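Local coordinates for protein integral membrane indolylacetylinositol arabinosyltransferase EmbC (Mycolicibacterium smegmatis, PDB 7BVE) that is an integral membrane arabinosyltransferase of the emb family that probably polymerises arabinose into cell-wall arabinan and binds ethambutol, at residues A[50-62]-A[1044-1056]. Residues are numbered along the deposited sequence; the frame is centred on the assembly and turned at random.
Sequences NGVWQSVDAPLIG and TPWYPDAQPARLD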
loop_
_atom_site.group_PDB
_atom_site.type_symbol
_atom_site.label_atom_id
_atom_site.label_comp_id
_atom_site.label_asym_id
_atom_site.label_seq_id
_atom_site.Cartn_x
_atom_site.Cartn_y
_atom_site.Cartn_z
ATOM N N ASN A 50 50.917 4.753 27.906
ATOM C CA ASN A 50 52.257 5.200 28.244
ATOM C C ASN A 50 52.381 5.646 29.693
ATOM O O ASN A 50 53.398 6.236 30.063
ATOM C CB ASN A 50 52.672 6.326 27.305
ATOM C CG ASN A 50 52.795 5.861 25.875
ATOM O OD1 ASN A 50 53.318 4.781 25.606
ATOM N ND2 ASN A 50 52.299 6.666 24.946
ATOM N N GLY A 51 51.373 5.378 30.517
ATOM C CA GLY A 51 51.451 5.717 31.921
ATOM C C GLY A 51 50.988 7.108 32.268
ATOM O O GLY A 51 51.311 7.606 33.349
ATOM N N VAL A 52 50.237 7.760 31.380
ATOM C CA VAL A 52 49.707 9.093 31.630
ATOM C C VAL A 52 48.221 9.108 31.312
ATOM O O VAL A 52 47.710 8.266 30.573
ATOM C CB VAL A 52 50.427 10.185 30.808
ATOM C CG1 VAL A 52 51.866 10.347 31.258
ATOM C CG2 VAL A 52 50.380 9.847 29.335
ATOM N N TRP A 53 47.529 10.085 31.888
ATOM C CA TRP A 53 46.119 10.310 31.596
ATOM C C TRP A 53 45.987 10.870 30.189
ATOM O O TRP A 53 46.210 12.061 29.965
ATOM C CB TRP A 53 45.520 11.280 32.603
ATOM C CG TRP A 53 45.436 10.773 33.978
ATOM C CD1 TRP A 53 46.335 10.967 34.974
ATOM C CD2 TRP A 53 44.369 10.018 34.540
ATOM N NE1 TRP A 53 45.908 10.363 36.122
ATOM C CE2 TRP A 53 44.698 9.771 35.882
ATOM C CE3 TRP A 53 43.169 9.518 34.036
ATOM C CZ2 TRP A 53 43.873 9.046 36.726
ATOM C CZ3 TRP A 53 42.351 8.799 34.874
ATOM C CH2 TRP A 53 42.703 8.573 36.205
ATOM N N GLN A 54 45.615 10.020 29.241
ATOM C CA GLN A 54 45.505 10.430 27.849
ATOM C C GLN A 54 44.328 9.695 27.241
ATOM O O GLN A 54 44.261 8.469 27.328
ATOM C CB GLN A 54 46.793 10.123 27.086
ATOM C CG GLN A 54 46.797 10.546 25.622
ATOM C CD GLN A 54 46.762 12.047 25.441
ATOM O OE1 GLN A 54 47.398 12.787 26.186
ATOM N NE2 GLN A 54 46.026 12.503 24.437
ATOM N N SER A 55 43.405 10.435 26.646
ATOM C CA SER A 55 42.265 9.819 25.993
ATOM C C SER A 55 42.701 9.125 24.712
ATOM O O SER A 55 43.558 9.617 23.976
ATOM C CB SER A 55 41.216 10.872 25.679
ATOM O OG SER A 55 40.811 11.527 26.860
ATOM N N VAL A 56 42.113 7.961 24.451
ATOM C CA VAL A 56 42.391 7.230 23.221
ATOM C C VAL A 56 41.098 7.138 22.433
ATOM O O VAL A 56 40.062 7.642 22.869
ATOM C CB VAL A 56 42.979 5.836 23.487
ATOM C CG1 VAL A 56 44.277 5.947 24.239
ATOM C CG2 VAL A 56 41.998 4.980 24.235
ATOM N N ASP A 57 41.143 6.505 21.268
ATOM C CA ASP A 57 39.995 6.491 20.371
ATOM C C ASP A 57 39.941 5.134 19.685
ATOM O O ASP A 57 40.720 4.873 18.768
ATOM C CB ASP A 57 40.107 7.620 19.356
ATOM C CG ASP A 57 38.792 7.967 18.735
ATOM O OD1 ASP A 57 37.792 7.307 19.062
ATOM O OD2 ASP A 57 38.752 8.921 17.934
ATOM N N ALA A 58 39.021 4.275 20.121
ATOM C CA ALA A 58 38.924 2.900 19.632
ATOM C C ALA A 58 37.467 2.537 19.391
ATOM O O ALA A 58 36.831 1.890 20.223
ATOM C CB ALA A 58 39.562 1.935 20.628
ATOM N N PRO A 59 36.906 2.931 18.246
ATOM C CA PRO A 59 35.469 2.724 18.021
ATOM C C PRO A 59 35.182 1.297 17.582
ATOM O O PRO A 59 35.597 0.876 16.508
ATOM C CB PRO A 59 35.141 3.724 16.913
ATOM C CG PRO A 59 36.275 4.640 16.869
ATOM C CD PRO A 59 37.459 3.844 17.241
ATOM N N LEU A 60 34.442 0.569 18.403
ATOM C CA LEU A 60 34.136 -0.827 18.151
ATOM C C LEU A 60 32.996 -0.948 17.149
ATOM O O LEU A 60 32.058 -0.152 17.176
ATOM C CB LEU A 60 33.785 -1.530 19.460
ATOM C CG LEU A 60 34.891 -2.170 20.299
ATOM C CD1 LEU A 60 35.862 -1.196 20.854
ATOM C CD2 LEU A 60 34.269 -2.899 21.440
ATOM N N ILE A 61 33.078 -1.944 16.264
ATOM C CA ILE A 61 32.065 -2.085 15.222
ATOM C C ILE A 61 30.898 -2.948 15.699
ATOM O O ILE A 61 29.763 -2.760 15.251
ATOM C CB ILE A 61 32.706 -2.619 13.919
ATOM C CG1 ILE A 61 31.750 -2.510 12.738
ATOM C CG2 ILE A 61 33.163 -4.043 14.034
ATOM C CD1 ILE A 61 32.393 -2.782 11.421
ATOM N N GLY A 62 31.126 -3.861 16.641
ATOM C CA GLY A 62 30.051 -4.643 17.211
ATOM C C GLY A 62 29.330 -3.970 18.345
ATOM O O GLY A 62 28.436 -4.568 18.946
ATOM N N THR A 1044 34.176 16.422 12.888
ATOM C CA THR A 1044 35.146 16.943 13.830
ATOM C C THR A 1044 35.035 16.190 15.148
ATOM O O THR A 1044 33.917 15.990 15.640
ATOM C CB THR A 1044 34.903 18.439 14.067
ATOM O OG1 THR A 1044 34.880 19.127 12.813
ATOM C CG2 THR A 1044 35.998 19.037 14.927
ATOM N N PRO A 1045 36.137 15.745 15.743
ATOM C CA PRO A 1045 36.041 15.044 17.021
ATOM C C PRO A 1045 35.707 15.993 18.156
ATOM O O PRO A 1045 36.033 17.178 18.116
ATOM C CB PRO A 1045 37.444 14.457 17.201
ATOM C CG PRO A 1045 38.036 14.451 15.855
ATOM C CD PRO A 1045 37.492 15.656 15.186
ATOM N N TRP A 1046 35.039 15.455 19.180
ATOM C CA TRP A 1046 34.816 16.241 20.387
ATOM C C TRP A 1046 36.110 16.434 21.163
ATOM O O TRP A 1046 36.379 17.527 21.669
ATOM C CB TRP A 1046 33.775 15.592 21.290
ATOM C CG TRP A 1046 32.399 15.538 20.770
ATOM C CD1 TRP A 1046 31.747 14.445 20.324
ATOM C CD2 TRP A 1046 31.492 16.627 20.641
ATOM N NE1 TRP A 1046 30.481 14.771 19.931
ATOM C CE2 TRP A 1046 30.300 16.112 20.111
ATOM C CE3 TRP A 1046 31.569 17.991 20.922
ATOM C CZ2 TRP A 1046 29.196 16.909 19.855
ATOM C CZ3 TRP A 1046 30.476 18.780 20.664
ATOM C CH2 TRP A 1046 29.303 18.238 20.139
ATOM N N TYR A 1047 36.915 15.381 21.292
ATOM C CA TYR A 1047 38.211 15.535 21.936
ATOM C C TYR A 1047 39.300 15.472 20.872
ATOM O O TYR A 1047 39.592 14.381 20.357
ATOM C CB TYR A 1047 38.456 14.467 23.009
ATOM C CG TYR A 1047 37.637 14.575 24.279
ATOM C CD1 TYR A 1047 36.736 15.608 24.490
ATOM C CD2 TYR A 1047 37.830 13.681 25.304
ATOM C CE1 TYR A 1047 36.010 15.693 25.666
ATOM C CE2 TYR A 1047 37.124 13.765 26.473
ATOM C CZ TYR A 1047 36.221 14.764 26.652
ATOM O OH TYR A 1047 35.531 14.816 27.836
ATOM N N PRO A 1048 39.932 16.592 20.513
ATOM C CA PRO A 1048 40.937 16.559 19.444
ATOM C C PRO A 1048 42.251 15.911 19.842
ATOM O O PRO A 1048 43.011 15.506 18.954
ATOM C CB PRO A 1048 41.135 18.040 19.112
ATOM C CG PRO A 1048 39.904 18.717 19.627
ATOM C CD PRO A 1048 39.548 17.965 20.857
ATOM N N ASP A 1049 42.546 15.798 21.136
ATOM C CA ASP A 1049 43.784 15.205 21.629
ATOM C C ASP A 1049 43.671 13.706 21.883
ATOM O O ASP A 1049 44.402 13.166 22.722
ATOM C CB ASP A 1049 44.231 15.924 22.900
ATOM C CG ASP A 1049 43.143 15.962 23.964
ATOM O OD1 ASP A 1049 41.991 15.575 23.672
ATOM O OD2 ASP A 1049 43.442 16.368 25.104
ATOM N N ALA A 1050 42.775 13.021 21.185
ATOM C CA ALA A 1050 42.541 11.595 21.377
ATOM C C ALA A 1050 43.241 10.837 20.258
ATOM O O ALA A 1050 42.764 10.806 19.123
ATOM C CB ALA A 1050 41.048 11.300 21.404
ATOM N N GLN A 1051 44.371 10.220 20.584
ATOM C CA GLN A 1051 45.102 9.412 19.627
ATOM C C GLN A 1051 44.359 8.101 19.379
ATOM O O GLN A 1051 43.464 7.741 20.139
ATOM C CB GLN A 1051 46.507 9.135 20.154
ATOM C CG GLN A 1051 47.335 10.385 20.373
ATOM C CD GLN A 1051 47.635 11.114 19.083
ATOM O OE1 GLN A 1051 47.918 10.496 18.060
ATOM N NE2 GLN A 1051 47.562 12.438 19.123
ATOM N N PRO A 1052 44.682 7.381 18.309
ATOM C CA PRO A 1052 44.169 6.015 18.185
ATOM C C PRO A 1052 44.811 5.097 19.211
ATOM O O PRO A 1052 45.894 5.358 19.738
ATOM C CB PRO A 1052 44.552 5.616 16.759
ATOM C CG PRO A 1052 44.657 6.890 16.045
ATOM C CD PRO A 1052 45.227 7.857 17.028
ATOM N N ALA A 1053 44.108 4.013 19.510
ATOM C CA ALA A 1053 44.577 3.053 20.497
ATOM C C ALA A 1053 45.490 2.039 19.826
ATOM O O ALA A 1053 45.570 1.953 18.599
ATOM C CB ALA A 1053 43.393 2.378 21.176
ATOM N N ARG A 1054 46.190 1.242 20.629
ATOM C CA ARG A 1054 46.946 0.115 20.092
ATOM C C ARG A 1054 46.440 -1.134 20.807
ATOM O O ARG A 1054 46.103 -1.087 21.994
ATOM C CB ARG A 1054 48.447 0.314 20.252
ATOM C CG ARG A 1054 48.970 0.301 21.664
ATOM C CD ARG A 1054 50.428 0.669 21.686
ATOM N NE ARG A 1054 50.619 2.071 21.338
ATOM C CZ ARG A 1054 51.803 2.623 21.105
ATOM N NH1 ARG A 1054 52.902 1.885 21.177
ATOM N NH2 ARG A 1054 51.889 3.908 20.795
ATOM N N LEU A 1055 46.331 -2.226 20.067
ATOM C CA LEU A 1055 45.711 -3.420 20.606
ATOM C C LEU A 1055 46.758 -4.497 20.845
ATOM O O LEU A 1055 47.732 -4.622 20.100
ATOM C CB LEU A 1055 44.642 -3.939 19.652
ATOM C CG LEU A 1055 43.543 -2.948 19.289
ATOM C CD1 LEU A 1055 42.544 -3.607 18.368
ATOM C CD2 LEU A 1055 42.874 -2.395 20.517
ATOM N N ASP A 1056 46.548 -5.279 21.895
ATOM C CA ASP A 1056 47.452 -6.358 22.257
ATOM C C ASP A 1056 46.938 -7.650 21.638
ATOM O O ASP A 1056 45.923 -8.193 22.080
ATOM C CB ASP A 1056 47.561 -6.480 23.773
ATOM C CG ASP A 1056 48.216 -5.271 24.400
ATOM O OD1 ASP A 1056 49.052 -4.635 23.729
ATOM O OD2 ASP A 1056 47.892 -4.946 25.559
#
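Ala1053 turns its methyl onto two side chains of 50-62: its CB lies 3.9 Å from CB of Ala58 and 4.2 Å from CB of Val56. Leu45 of strand 38-46 touches both alanines, giving a small apolar cluster. Residues 56-57 and 1051-1052 run side by side in the same direction, loosely paired. Gln1051 O faces Asp57 N at 2.9 Å and also receives a CA-H...O contact from Val56 CA. A second such contact, straighter, runs from Ala1050 CA to Ser55 O at 3.4 Å, with 153° at the hydrogen. The CB of Asp57 packs against Gln1051 O, while CG, anti to the backbone N (chi1 -160°), leaves along the carbonyl side; this side chain touches Leu1019 of helix 1016-1019. Ser55 sits beside Tyr1047, its OG 4.0 Å from ring atom CD2. That hydroxyl, held beside its own backbone N (chi1 -58°), hydrogen-bonds with Thr188 N, and the Tyr1047 ring meets Phe187 nearly perpendicularly. Tyr1047 also opens the type I turn that brings the chain round to Ala1050, whose CA meets Ser55 O. The contact joins the concanavalin-like domain to the C-terminal domain, next to the place where strand 1056-1062 adds to strand 38-46. Chemically, it is sparse: alanine and valine carbons and CA-H...O contacts to backbone carbonyls, with no salt bridge between the segments, so charge pairing between them contributes little to the specificity of this part of the interface.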